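Local structure of ATP-dependent RNA helicase HrpB (Escherichia coli, 6EUD) at residues 498-503 with 567-572; 577-580 with 585-588; 644-649 with 720-725; 732-737 with 793-798. The protein hydrolyses ATP to ADP and phosphate and is a bacterial DEAH/RHA-type helicase linked to single-stranded RNA binding. All coordinates share one frame; numbering follows the deposited sequence.

Four contacts follow one another along the chain, and none nests in or crosses another. Interaction 1 closes a loop of 63 residues, with more strand than helix. It joins the entry to the sheet that starts with strand 503-506 to the turn leading into strand 571-579. Interaction 2 lies farther along that same strand and closes the short hairpin to strand 584-593. The centres of interactions 1 and 2 are about 28 Å apart. Interaction 3 spans 70 residues and ties the end of helix 631-646 to the loop after strand 717-721. Interaction 4 starts at the neighbouring strand, 729-733, and spans 55 residues to the C-terminal tail. Interactions 3 and 4 therefore share a sheet.

Interaction 1: residues 498-503 with 567-572; sequences AFADRI and PQLVQQ. With EDO (1,2-ethanediol), chain C.
Leu569 and Ile503 use the same first torsion: the chain leaves beside the backbone N and opposite the carbonyl carbon (chi1 -72° for Leu569). In Ile503 the next step is extended (chi2 172°), and this pushes CD1 out as the leading atom. The fork of Leu569 then meets two partners. Its CD1 lies 3.7 Å from CD1 of Ile503, methyl against methyl. Its CD2 lies 3.8 Å from CB of Ala500. The two longer side chains cross obliquely, and the single methyl of Ala500 meets the other branch. No hydrogen bond joins the two segments, and the buried area is small, 96 Å². The contact is a purely apolar touch.

The backbone turns present these methyls. Arg502 N bonds to Phe499 O at 2.8 Å, just after helix 491-498 ends. Ile503 N bonds to Ala500 O at 3.3 Å. On the other side, Val570 N bonds to Pro567 O at 3.2 Å in a short 3-10 turn. Away from the leucine, Asp501 OD2 accepts a hydrogen bond of 2.9 Å from O2 of an ethanediol, probably from the crystallisation liquor. The same oxygen forms a salt bridge with Arg422.

Ile503 opens strand 503-506 and also packs on Trp534 of strand 534-542. This curled sheet is consistent with the OB-like domain of DEAH/RHA relatives. Leu569 also rests on Leu562 of helix 559-565, just ahead of strand 571-579, the first strand of the connector sheet.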
loop_
_atom_site.group_PDB
_atom_site.type_symbol
_atom_site.label_atom_id
_atom_site.label_comp_id
_atom_site.label_asym_id
_atom_site.label_seq_id
_atom_site.Cartn_x
_atom_site.Cartn_y
_atom_site.Cartn_z
ATOM N N ALA A 498 -10.865 16.406 -9.073
ATOM C CA ALA A 498 -10.705 15.072 -8.523
ATOM C C ALA A 498 -9.570 14.268 -9.169
ATOM O O ALA A 498 -9.160 13.246 -8.634
ATOM C CB ALA A 498 -12.014 14.309 -8.645
ATOM N N PHE A 499 -9.071 14.718 -10.316
ATOM C CA PHE A 499 -7.992 14.010 -10.998
ATOM C C PHE A 499 -6.876 14.943 -11.443
ATOM O O PHE A 499 -6.291 14.744 -12.505
ATOM C CB PHE A 499 -8.541 13.259 -12.204
ATOM C CG PHE A 499 -9.623 12.277 -11.860
ATOM C CD1 PHE A 499 -10.954 12.666 -11.835
ATOM C CD2 PHE A 499 -9.308 10.967 -11.536
ATOM C CE1 PHE A 499 -11.942 11.756 -11.514
ATOM C CE2 PHE A 499 -10.297 10.048 -11.207
ATOM C CZ PHE A 499 -11.610 10.439 -11.202
ATOM N N ALA A 500 -6.582 15.962 -10.637
ATOM C CA ALA A 500 -5.552 16.952 -10.977
ATOM C C ALA A 500 -4.178 16.323 -11.261
ATOM O O ALA A 500 -3.455 16.768 -12.147
ATOM C CB ALA A 500 -5.436 17.967 -9.870
ATOM N N ASP A 501 -3.824 15.296 -10.493
ATOM C CA ASP A 501 -2.568 14.574 -10.667
ATOM C C ASP A 501 -2.544 13.761 -11.964
ATOM O O ASP A 501 -1.497 13.219 -12.342
ATOM C CB ASP A 501 -2.336 13.638 -9.481
ATOM C CG ASP A 501 -3.526 12.723 -9.227
ATOM O OD1 ASP A 501 -4.664 13.160 -9.465
ATOM O OD2 ASP A 501 -3.349 11.572 -8.789
ATOM N N ARG A 502 -3.696 13.650 -12.631
ATOM C CA ARG A 502 -3.755 12.872 -13.864
ATOM C C ARG A 502 -4.024 13.742 -15.080
ATOM O O ARG A 502 -4.373 13.234 -16.137
ATOM C CB ARG A 502 -4.805 11.777 -13.751
ATOM C CG ARG A 502 -4.509 10.841 -12.617
ATOM C CD ARG A 502 -5.541 9.755 -12.498
ATOM N NE ARG A 502 -5.262 8.921 -11.337
ATOM C CZ ARG A 502 -6.088 7.987 -10.890
ATOM N NH1 ARG A 502 -7.254 7.779 -11.496
ATOM N NH2 ARG A 502 -5.754 7.270 -9.834
ATOM N N ILE A 503 -3.870 15.053 -14.920
ATOM C CA ILE A 503 -3.755 15.967 -16.051
ATOM C C ILE A 503 -2.538 15.590 -16.891
ATOM O O ILE A 503 -1.446 15.405 -16.356
ATOM C CB ILE A 503 -3.614 17.401 -15.580
ATOM C CG1 ILE A 503 -4.934 17.866 -14.957
ATOM C CG2 ILE A 503 -3.161 18.286 -16.730
ATOM C CD1 ILE A 503 -4.859 19.216 -14.265
ATOM N N PRO A 567 -7.622 28.171 -11.194
ATOM C CA PRO A 567 -6.318 28.805 -10.959
ATOM C C PRO A 567 -5.454 28.056 -9.959
ATOM O O PRO A 567 -4.233 28.164 -10.014
ATOM C CB PRO A 567 -6.691 30.196 -10.420
ATOM C CG PRO A 567 -8.094 30.050 -9.879
ATOM C CD PRO A 567 -8.744 29.051 -10.801
ATOM N N GLN A 568 -6.083 27.300 -9.065
ATOM C CA GLN A 568 -5.364 26.600 -8.010
ATOM C C GLN A 568 -4.512 25.459 -8.569
ATOM O O GLN A 568 -3.615 24.972 -7.892
ATOM C CB GLN A 568 -6.343 26.065 -6.960
ATOM C CG GLN A 568 -7.311 24.972 -7.481
ATOM C CD GLN A 568 -8.506 25.516 -8.274
ATOM O OE1 GLN A 568 -8.636 26.722 -8.473
ATOM N NE2 GLN A 568 -9.380 24.619 -8.721
ATOM N N LEU A 569 -4.785 25.035 -9.801
ATOM C CA LEU A 569 -3.977 23.999 -10.453
ATOM C C LEU A 569 -2.521 24.417 -10.644
ATOM O O LEU A 569 -1.624 23.582 -10.682
ATOM C CB LEU A 569 -4.558 23.632 -11.818
ATOM C CG LEU A 569 -5.862 22.835 -11.810
ATOM C CD1 LEU A 569 -6.278 22.486 -13.229
ATOM C CD2 LEU A 569 -5.730 21.583 -10.949
ATOM N N VAL A 570 -2.294 25.716 -10.787
ATOM C CA VAL A 570 -0.983 26.215 -11.187
ATOM C C VAL A 570 -0.247 26.834 -10.020
ATOM O O VAL A 570 -0.744 27.755 -9.367
ATOM C CB VAL A 570 -1.098 27.252 -12.326
ATOM C CG1 VAL A 570 0.255 27.840 -12.651
ATOM C CG2 VAL A 570 -1.690 26.598 -13.546
ATOM N N GLN A 571 0.943 26.316 -9.757
ATOM C CA GLN A 571 1.778 26.877 -8.713
ATOM C C GLN A 571 3.007 27.538 -9.351
ATOM O O GLN A 571 3.428 27.177 -10.457
ATOM C CB GLN A 571 2.163 25.802 -7.686
ATOM C CG GLN A 571 2.731 24.512 -8.266
ATOM C CD GLN A 571 1.673 23.472 -8.642
ATOM O OE1 GLN A 571 0.506 23.789 -8.889
ATOM N NE2 GLN A 571 2.092 22.217 -8.688
ATOM N N GLN A 572 3.547 28.537 -8.659
ATOM C CA GLN A 572 4.637 29.361 -9.168
ATOM C C GLN A 572 5.937 29.043 -8.433
ATOM O O GLN A 572 5.944 28.848 -7.212
ATOM C CB GLN A 572 4.278 30.832 -8.998
ATOM C CG GLN A 572 5.093 31.831 -9.789
ATOM C CD GLN A 572 4.630 33.259 -9.525
ATOM O OE1 GLN A 572 4.595 34.087 -10.429
ATOM N NE2 GLN A 572 4.281 33.550 -8.274
HETATM C C1 EDO C . -1.385 12.932 -5.616
HETATM O O1 EDO C . -1.661 11.978 -4.621
HETATM C C2 EDO C . -0.366 12.373 -6.621
HETATM O O2 EDO C . -0.869 11.208 -7.303
#

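Interaction 2: residues 577-580 with 585-588; sequences EWDD and LKAW
Glu577 and Lys586 form an antiparallel hydrogen-bonded pair, Trp578 and Leu585 the next, non-hydrogen-bonded pair, in a twisted hairpin whose segment directions differ by 130°. Glu577 N donates to Lys586 O at 3.1 Å. Lys586 N donates back to Glu577 O at 2.9 Å.

Trp578 and Leu585 share one face of the sheet. With CG opposite the backbone N (chi1 -176°), the Trp578 ring comes up beside Leu585. Its CZ3 comes to 3.5 Å from Leu585 N, at an oblique approach, and also touches Leu585 CB. Leu585 turns its CD1 methyl toward the backbone, 3.5 Å from Glu577 O.

Glu577 and Lys586 are on the other face. Glu577 OE1 meets the edge of the Trp588 ring, close to the ring plane, 3.5 Å from CH2. The carboxylate stands nearly perpendicular to the ring, at 85°. A carboxylate oxygen in this place faces the weakly positive ring hydrogens. Its stronger partner is Lys622, in a salt bridge. OE2 lies near Asp621, which may raise the cost of a second negative charge there. Asp579 and Lys586 run side by side in the same direction, CB of Asp579 3.8 Å from CG of Lys586. Their charged ends do not touch.

The hairpin belongs to the three-stranded antiparallel connector sheet. Strand 596-602 pairs with the far side of strand 584-593. Lys622, at the end of helix 608-622, meets the Glu577 side, while Leu678 packs on Trp578 and Leu585.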
loop_
_atom_site.group_PDB
_atom_site.type_symbol
_atom_site.label_atom_id
_atom_site.label_comp_id
_atom_site.label_asym_id
_atom_site.label_seq_id
_atom_site.Cartn_x
_atom_site.Cartn_y
_atom_site.Cartn_z
ATOM N N GLU A 577 20.353 30.872 -9.670
ATOM C CA GLU A 577 21.557 30.082 -9.431
ATOM C C GLU A 577 22.612 30.445 -10.466
ATOM O O GLU A 577 22.320 31.149 -11.438
ATOM C CB GLU A 577 21.250 28.595 -9.511
ATOM C CG GLU A 577 20.839 28.184 -10.910
ATOM C CD GLU A 577 20.089 26.887 -10.925
ATOM O OE1 GLU A 577 20.187 26.158 -11.932
ATOM O OE2 GLU A 577 19.399 26.602 -9.925
ATOM N N TRP A 578 23.831 29.953 -10.263
ATOM C CA TRP A 578 24.920 30.222 -11.197
ATOM C C TRP A 578 25.299 28.987 -12.014
ATOM O O TRP A 578 25.696 27.955 -11.467
ATOM C CB TRP A 578 26.146 30.746 -10.450
ATOM C CG TRP A 578 27.264 31.124 -11.359
ATOM C CD1 TRP A 578 28.356 30.362 -11.676
ATOM C CD2 TRP A 578 27.417 32.366 -12.076
ATOM N NE1 TRP A 578 29.172 31.052 -12.542
ATOM C CE2 TRP A 578 28.623 32.283 -12.803
ATOM C CE3 TRP A 578 26.652 33.533 -12.167
ATOM C CZ2 TRP A 578 29.090 33.330 -13.612
ATOM C CZ3 TRP A 578 27.115 34.572 -12.979
ATOM C CH2 TRP A 578 28.324 34.462 -13.688
ATOM N N ASP A 579 25.176 29.110 -13.331
ATOM C CA ASP A 579 25.559 28.056 -14.254
ATOM C C ASP A 579 27.074 28.100 -14.525
ATOM O O ASP A 579 27.564 28.918 -15.325
ATOM C CB ASP A 579 24.743 28.186 -15.548
ATOM C CG ASP A 579 25.074 27.115 -16.570
ATOM O OD1 ASP A 579 25.735 26.119 -16.204
ATOM O OD2 ASP A 579 24.636 27.255 -17.735
ATOM N N ASP A 580 27.803 27.215 -13.840
ATOM C CA ASP A 580 29.258 27.102 -13.968
ATOM C C ASP A 580 29.667 26.594 -15.346
ATOM O O ASP A 580 30.735 26.937 -15.857
ATOM C CB ASP A 580 29.822 26.175 -12.892
ATOM C CG ASP A 580 29.996 26.868 -11.555
ATOM O OD1 ASP A 580 31.021 27.570 -11.386
ATOM O OD2 ASP A 580 29.128 26.696 -10.672
ATOM N N LEU A 585 24.493 33.847 -15.108
ATOM C CA LEU A 585 23.463 33.793 -14.075
ATOM C C LEU A 585 22.160 33.269 -14.681
ATOM O O LEU A 585 21.684 33.792 -15.693
ATOM C CB LEU A 585 23.256 35.178 -13.449
ATOM C CG LEU A 585 22.027 35.393 -12.562
ATOM C CD1 LEU A 585 22.184 34.681 -11.247
ATOM C CD2 LEU A 585 21.781 36.875 -12.348
ATOM N N LYS A 586 21.602 32.219 -14.088
ATOM C CA LYS A 586 20.328 31.688 -14.557
ATOM C C LYS A 586 19.227 32.107 -13.603
ATOM O O LYS A 586 19.320 31.888 -12.402
ATOM C CB LYS A 586 20.368 30.160 -14.696
ATOM C CG LYS A 586 21.205 29.668 -15.871
ATOM C CD LYS A 586 20.922 30.504 -17.115
ATOM C CE LYS A 586 21.804 30.127 -18.288
ATOM N NZ LYS A 586 21.725 31.185 -19.331
ATOM N N ALA A 587 18.185 32.722 -14.150
ATOM C CA ALA A 587 17.098 33.256 -13.342
ATOM C C ALA A 587 15.795 33.172 -14.102
ATOM O O ALA A 587 15.512 33.981 -15.003
ATOM C CB ALA A 587 17.384 34.688 -12.938
ATOM N N TRP A 588 14.994 32.182 -13.739
ATOM C CA TRP A 588 13.739 31.991 -14.433
ATOM C C TRP A 588 12.574 31.844 -13.455
ATOM O O TRP A 588 12.767 31.531 -12.272
ATOM C CB TRP A 588 13.845 30.776 -15.379
ATOM C CG TRP A 588 13.964 29.424 -14.706
ATOM C CD1 TRP A 588 12.940 28.565 -14.413
ATOM C CD2 TRP A 588 15.167 28.777 -14.259
ATOM N NE1 TRP A 588 13.427 27.431 -13.805
ATOM C CE2 TRP A 588 14.789 27.531 -13.702
ATOM C CE3 TRP A 588 16.520 29.124 -14.275
ATOM C CZ2 TRP A 588 15.718 26.639 -13.161
ATOM C CZ3 TRP A 588 17.445 28.232 -13.734
ATOM C CH2 TRP A 588 17.036 27.005 -13.187
#

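Interaction 3: residues 644-649 with 720-725; sequences AKWLPE and IRYHED
Lys645 and Glu724 supply the direct polar link. Lys645 NZ donates to Glu724 O at 3.0 Å. The donor is tilted 32° from the carbonyl plane. The lysine chain is nearly straight apart from a kink at its third torsion (chi3 -55°), which turns the ammonium group toward the loop. A second, indirect link uses a water. It accepts from Lys645 NZ at 2.9 Å and donates to His723 O at 2.7 Å. The ammonium group thus grips two neighbouring backbone carbonyls, one directly and one through water. Asp725 OD1 is 5.2 Å from Lys645 NZ, so its charge may add attraction without contact.

These bonds lie where helix 631-646 ends and where strand 717-721 gives way to a loop. That loop leads back into strand 729-733, the antiparallel neighbour in the sheet of the C-terminal domain. The contact therefore sets the last turn of a helix against the bend of a beta hairpin.

The loop also has polar bonds of its own. Asp725 N donates to His723 ND1 at 2.9 Å, and Asn726 N uses the same ring nitrogen. Glu724 OE1 sits over the face of the imidazole.

The apolar part is one aromatic pair. Trp646 CZ3 meets Tyr722 CE1 at 4.1 Å, edge to edge, near the plane of both rings. Ile720 CG2 lies against one face of the tyrosine ring. The Tyr722 hydroxyl bonds to Pro707 O, which fixes the far end of the ring, and Gln635 OE1 accepts a hydrogen bond from the backbone N of Tyr722. Trp646 and Tyr722 also share Ile746 as a neighbour.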
loop_
_atom_site.group_PDB
_atom_site.type_symbol
_atom_site.label_atom_id
_atom_site.label_comp_id
_atom_site.label_asym_id
_atom_site.label_seq_id
_atom_site.Cartn_x
_atom_site.Cartn_y
_atom_site.Cartn_z
ATOM N N ALA A 644 23.074 12.093 17.683
ATOM C CA ALA A 644 21.872 11.303 17.426
ATOM C C ALA A 644 22.165 9.807 17.594
ATOM O O ALA A 644 21.262 9.034 17.922
ATOM C CB ALA A 644 21.311 11.593 16.040
ATOM N N LYS A 645 23.420 9.405 17.378
ATOM C CA LYS A 645 23.824 8.017 17.625
ATOM C C LYS A 645 24.090 7.750 19.104
ATOM O O LYS A 645 23.640 6.763 19.646
ATOM C CB LYS A 645 25.084 7.663 16.837
ATOM C CG LYS A 645 24.910 7.651 15.354
ATOM C CD LYS A 645 26.155 7.112 14.669
ATOM C CE LYS A 645 27.415 7.861 15.068
ATOM N NZ LYS A 645 28.590 7.290 14.356
ATOM N N TRP A 646 24.841 8.635 19.746
ATOM C CA TRP A 646 25.367 8.357 21.079
ATOM C C TRP A 646 24.440 8.851 22.188
ATOM O O TRP A 646 24.470 8.317 23.295
ATOM C CB TRP A 646 26.748 8.996 21.252
ATOM C CG TRP A 646 27.717 8.613 20.191
ATOM C CD1 TRP A 646 27.709 7.468 19.438
ATOM C CD2 TRP A 646 28.838 9.389 19.741
ATOM N NE1 TRP A 646 28.763 7.488 18.555
ATOM C CE2 TRP A 646 29.467 8.647 18.720
ATOM C CE3 TRP A 646 29.363 10.627 20.101
ATOM C CZ2 TRP A 646 30.596 9.116 18.058
ATOM C CZ3 TRP A 646 30.497 11.090 19.439
ATOM C CH2 TRP A 646 31.093 10.336 18.428
ATOM N N LEU A 647 23.644 9.879 21.883
ATOM C CA LEU A 647 22.672 10.432 22.824
ATOM C C LEU A 647 21.266 10.425 22.212
ATOM O O LEU A 647 20.637 11.480 22.078
ATOM C CB LEU A 647 23.071 11.854 23.248
ATOM C CG LEU A 647 24.466 12.012 23.888
ATOM C CD1 LEU A 647 24.774 13.451 24.281
ATOM C CD2 LEU A 647 24.615 11.121 25.092
ATOM N N PRO A 648 20.765 9.229 21.846
ATOM C CA PRO A 648 19.512 9.144 21.079
ATOM C C PRO A 648 18.277 9.407 21.947
ATOM O O PRO A 648 17.184 9.499 21.414
ATOM C CB PRO A 648 19.505 7.697 20.593
ATOM C CG PRO A 648 20.161 6.947 21.774
ATOM C CD PRO A 648 21.259 7.894 22.242
ATOM N N GLU A 649 18.429 9.514 23.264
ATOM C CA GLU A 649 17.256 9.832 24.079
ATOM C C GLU A 649 16.814 11.287 23.880
ATOM O O GLU A 649 15.748 11.670 24.337
ATOM C CB GLU A 649 17.506 9.554 25.568
ATOM C CG GLU A 649 18.618 10.357 26.177
ATOM C CD GLU A 649 19.956 9.625 26.143
ATOM O OE1 GLU A 649 20.610 9.548 27.206
ATOM O OE2 GLU A 649 20.360 9.150 25.062
ATOM N N ILE A 720 38.744 18.086 19.468
ATOM C CA ILE A 720 38.253 16.758 19.164
ATOM C C ILE A 720 37.836 16.702 17.687
ATOM O O ILE A 720 37.191 17.617 17.188
ATOM C CB ILE A 720 37.078 16.399 20.070
ATOM C CG1 ILE A 720 37.536 16.351 21.538
ATOM C CG2 ILE A 720 36.435 15.101 19.625
ATOM C CD1 ILE A 720 36.425 15.941 22.514
ATOM N N ARG A 721 38.222 15.640 16.993
ATOM C CA ARG A 721 37.936 15.500 15.575
ATOM C C ARG A 721 36.775 14.528 15.397
ATOM O O ARG A 721 36.919 13.310 15.569
ATOM C CB ARG A 721 39.192 15.019 14.818
ATOM C CG ARG A 721 39.129 15.128 13.282
ATOM C CD ARG A 721 39.902 13.972 12.593
ATOM N NE ARG A 721 41.205 13.786 13.218
ATOM C CZ ARG A 721 41.829 12.620 13.355
ATOM N NH1 ARG A 721 41.284 11.492 12.914
ATOM N NH2 ARG A 721 43.006 12.591 13.956
ATOM N N TYR A 722 35.603 15.060 15.087
ATOM C CA TYR A 722 34.457 14.187 14.907
ATOM C C TYR A 722 34.387 13.697 13.476
ATOM O O TYR A 722 34.973 14.283 12.560
ATOM C CB TYR A 722 33.160 14.899 15.288
ATOM C CG TYR A 722 33.074 15.232 16.757
ATOM C CD1 TYR A 722 32.499 14.347 17.657
ATOM C CD2 TYR A 722 33.606 16.422 17.249
ATOM C CE1 TYR A 722 32.435 14.655 19.006
ATOM C CE2 TYR A 722 33.535 16.738 18.579
ATOM C CZ TYR A 722 32.951 15.852 19.450
ATOM O OH TYR A 722 32.893 16.163 20.772
ATOM N N HIS A 723 33.662 12.606 13.306
ATOM C CA HIS A 723 33.545 11.945 12.033
ATOM C C HIS A 723 32.184 11.253 11.984
ATOM O O HIS A 723 31.649 10.850 13.028
ATOM C CB HIS A 723 34.687 10.953 11.849
ATOM C CG HIS A 723 34.780 10.391 10.470
ATOM N ND1 HIS A 723 34.000 9.336 10.045
ATOM C CD2 HIS A 723 35.557 10.735 9.415
ATOM C CE1 HIS A 723 34.295 9.054 8.788
ATOM N NE2 HIS A 723 35.237 9.884 8.383
ATOM N N GLU A 724 31.619 11.117 10.785
ATOM C CA GLU A 724 30.283 10.530 10.652
ATOM C C GLU A 724 30.280 9.085 11.119
ATOM O O GLU A 724 29.299 8.646 11.719
ATOM C CB GLU A 724 29.751 10.641 9.204
ATOM C CG GLU A 724 30.532 9.891 8.141
ATOM C CD GLU A 724 31.563 10.759 7.409
ATOM O OE1 GLU A 724 31.820 11.911 7.836
ATOM O OE2 GLU A 724 32.120 10.277 6.395
ATOM N N ASP A 725 31.389 8.375 10.877
ATOM C CA ASP A 725 31.503 6.947 11.166
ATOM C C ASP A 725 32.606 6.601 12.192
ATOM O O ASP A 725 32.389 5.780 13.089
ATOM C CB ASP A 725 31.760 6.165 9.862
ATOM C CG ASP A 725 30.558 6.171 8.915
ATOM O OD1 ASP A 725 29.401 6.096 9.393
ATOM O OD2 ASP A 725 30.775 6.273 7.688
HETATM O O HOH W 1 31.218 8.528 14.314
#

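Interaction 4: residues 732-737 with 793-798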
loop_
_atom_site.group_PDB
_atom_site.type_symbol
_atom_site.label_atom_id
_atom_site.label_comp_id
_atom_site.label_asym_id
_atom_site.label_seq_id
_atom_site.Cartn_x
_atom_site.Cartn_y
_atom_site.Cartn_z
ATOM N N VAL A 732 47.030 14.489 20.572
ATOM C CA VAL A 732 47.610 15.162 21.737
ATOM C C VAL A 732 49.000 14.628 22.054
ATOM O O VAL A 732 49.240 13.426 21.965
ATOM C CB VAL A 732 46.708 14.997 22.999
ATOM C CG1 VAL A 732 46.499 13.523 23.324
ATOM C CG2 VAL A 732 47.300 15.714 24.192
ATOM N N ARG A 733 49.918 15.511 22.424
ATOM C CA ARG A 733 51.233 15.053 22.862
ATOM C C ARG A 733 51.079 14.191 24.115
ATOM O O ARG A 733 50.401 14.566 25.068
ATOM C CB ARG A 733 52.165 16.233 23.124
ATOM C CG ARG A 733 52.476 17.057 21.887
ATOM C CD ARG A 733 53.283 18.297 22.239
ATOM N NE ARG A 733 52.539 19.162 23.145
ATOM C CZ ARG A 733 53.041 20.237 23.741
ATOM N NH1 ARG A 733 54.301 20.596 23.523
ATOM N NH2 ARG A 733 52.277 20.956 24.548
ATOM N N MET A 734 51.692 13.018 24.080
ATOM C CA MET A 734 51.625 12.058 25.171
ATOM C C MET A 734 51.962 12.698 26.508
ATOM O O MET A 734 51.297 12.447 27.506
ATOM C CB MET A 734 52.572 10.897 24.897
ATOM C CG MET A 734 52.553 9.809 25.956
ATOM S SD MET A 734 53.650 8.431 25.555
ATOM C CE MET A 734 55.262 9.206 25.621
ATOM N N GLN A 735 52.981 13.549 26.512
ATOM C CA GLN A 735 53.446 14.194 27.742
ATOM C C GLN A 735 52.306 14.948 28.466
ATOM O O GLN A 735 52.310 15.065 29.698
ATOM C CB GLN A 735 54.619 15.145 27.424
ATOM C CG GLN A 735 54.220 16.358 26.597
ATOM C CD GLN A 735 55.217 16.723 25.511
ATOM O OE1 GLN A 735 56.046 15.912 25.113
ATOM N NE2 GLN A 735 55.121 17.945 25.011
ATOM N N GLU A 736 51.325 15.428 27.700
ATOM C CA GLU A 736 50.235 16.213 28.261
ATOM C C GLU A 736 49.183 15.344 28.952
ATOM O O GLU A 736 48.363 15.839 29.713
ATOM C CB GLU A 736 49.573 17.060 27.172
ATOM C CG GLU A 736 50.460 18.172 26.610
ATOM C CD GLU A 736 49.662 19.404 26.177
ATOM O OE1 GLU A 736 49.153 19.451 25.027
ATOM O OE2 GLU A 736 49.538 20.330 27.004
ATOM N N MET A 737 49.197 14.045 28.682
ATOM C CA MET A 737 48.218 13.142 29.282
ATOM C C MET A 737 48.695 12.544 30.611
ATOM O O MET A 737 48.019 11.691 31.194
ATOM C CB MET A 737 47.879 12.023 28.306
ATOM C CG MET A 737 47.202 12.505 27.041
ATOM S SD MET A 737 45.723 13.438 27.414
ATOM C CE MET A 737 44.778 12.223 28.379
ATOM N N HIS A 793 63.514 15.770 28.203
ATOM C CA HIS A 793 62.209 15.671 28.851
ATOM C C HIS A 793 62.190 14.602 29.936
ATOM O O HIS A 793 62.933 13.623 29.866
ATOM C CB HIS A 793 61.109 15.358 27.831
ATOM C CG HIS A 793 60.755 16.508 26.948
ATOM N ND1 HIS A 793 61.500 16.852 25.842
ATOM C CD2 HIS A 793 59.742 17.403 27.015
ATOM C CE1 HIS A 793 60.959 17.908 25.262
ATOM N NE2 HIS A 793 59.891 18.260 25.953
ATOM N N VAL A 794 61.327 14.786 30.931
ATOM C CA VAL A 794 61.086 13.741 31.913
ATOM C C VAL A 794 60.040 12.754 31.374
ATOM O O VAL A 794 58.900 13.128 31.099
ATOM C CB VAL A 794 60.606 14.317 33.268
ATOM C CG1 VAL A 794 60.414 13.198 34.282
ATOM C CG2 VAL A 794 61.579 15.354 33.788
ATOM N N TRP A 795 60.447 11.499 31.211
ATOM C CA TRP A 795 59.550 10.419 30.822
ATOM C C TRP A 795 59.428 9.425 31.968
ATOM O O TRP A 795 60.198 8.468 32.051
ATOM C CB TRP A 795 60.061 9.730 29.560
ATOM C CG TRP A 795 60.371 10.704 28.474
ATOM C CD1 TRP A 795 61.599 11.202 28.145
ATOM C CD2 TRP A 795 59.433 11.332 27.586
ATOM N NE1 TRP A 795 61.487 12.085 27.096
ATOM C CE2 TRP A 795 60.166 12.184 26.738
ATOM C CE3 TRP A 795 58.047 11.247 27.422
ATOM C CZ2 TRP A 795 59.558 12.948 25.737
ATOM C CZ3 TRP A 795 57.449 12.005 26.426
ATOM C CH2 TRP A 795 58.205 12.850 25.605
ATOM N N PRO A 796 58.450 9.647 32.857
ATOM C CA PRO A 796 58.299 8.936 34.137
ATOM C C PRO A 796 57.870 7.473 34.007
ATOM O O PRO A 796 57.138 7.108 33.081
ATOM C CB PRO A 796 57.212 9.739 34.845
ATOM C CG PRO A 796 56.381 10.276 33.728
ATOM C CD PRO A 796 57.341 10.583 32.612
ATOM N N ASP A 797 58.313 6.652 34.953
ATOM C CA ASP A 797 58.004 5.229 34.942
ATOM C C ASP A 797 56.533 4.993 35.304
ATOM O O ASP A 797 55.967 3.953 34.969
ATOM C CB ASP A 797 58.936 4.469 35.899
ATOM C CG ASP A 797 60.407 4.536 35.475
ATOM O OD1 ASP A 797 60.767 4.017 34.395
ATOM O OD2 ASP A 797 61.211 5.124 36.228
ATOM N N ASP A 798 55.910 5.964 35.967
ATOM C CA ASP A 798 54.486 5.862 36.310
ATOM C C ASP A 798 53.682 7.088 35.827
ATOM O O ASP A 798 53.204 7.890 36.636
ATOM C CB ASP A 798 54.321 5.685 37.820
ATOM C CG ASP A 798 53.006 5.030 38.193
ATOM O OD1 ASP A 798 53.024 3.846 38.591
ATOM O OD2 ASP A 798 51.953 5.693 38.090
#
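Met734 and Gln735 make a mainly apolar contact with Trp795, where the C-terminal tail after helix 779-789 lies against the end of strand 729-733. No hydrogen bond crosses between the two segments. The chain leaves the strand and makes a 3-10 turn at 734-736, with Glu736 N bonded to Arg733 O and Met737 N to Met734 O. The turn directs both side chains at the tail.

Met734 is extended through chi1 and chi2, then turns about the CG-SD bond (chi3 65°). Met734 CE touches the six-membered part of the indole, 3.6 Å from Trp795 CZ3. Gln735 comes from the same turn, and its OE1 lies 3.8 Å from CH2 of Trp795. The amide and indole planes are 52° apart. OE1 also approaches His793, at 4.4 Å from its CD2. The indole's own chain helps to hold it: CB of His793 lies over one face, 3.0 Å above the plane and toward the rim of the ring. Met786 and Pro760 also pack on Trp795.

Trp795 NE1 bonds to Tyr790 O just past helix 779-789, and Trp795 O to Gln783 NE2 within it. Met734 is further enclosed by Phe774, Trp775, Tyr779, Val782 and Met786. The tail thus meets the turn after strand 729-733 mainly through the methionine methyl, with one weak oxygen approach to a ring carbon.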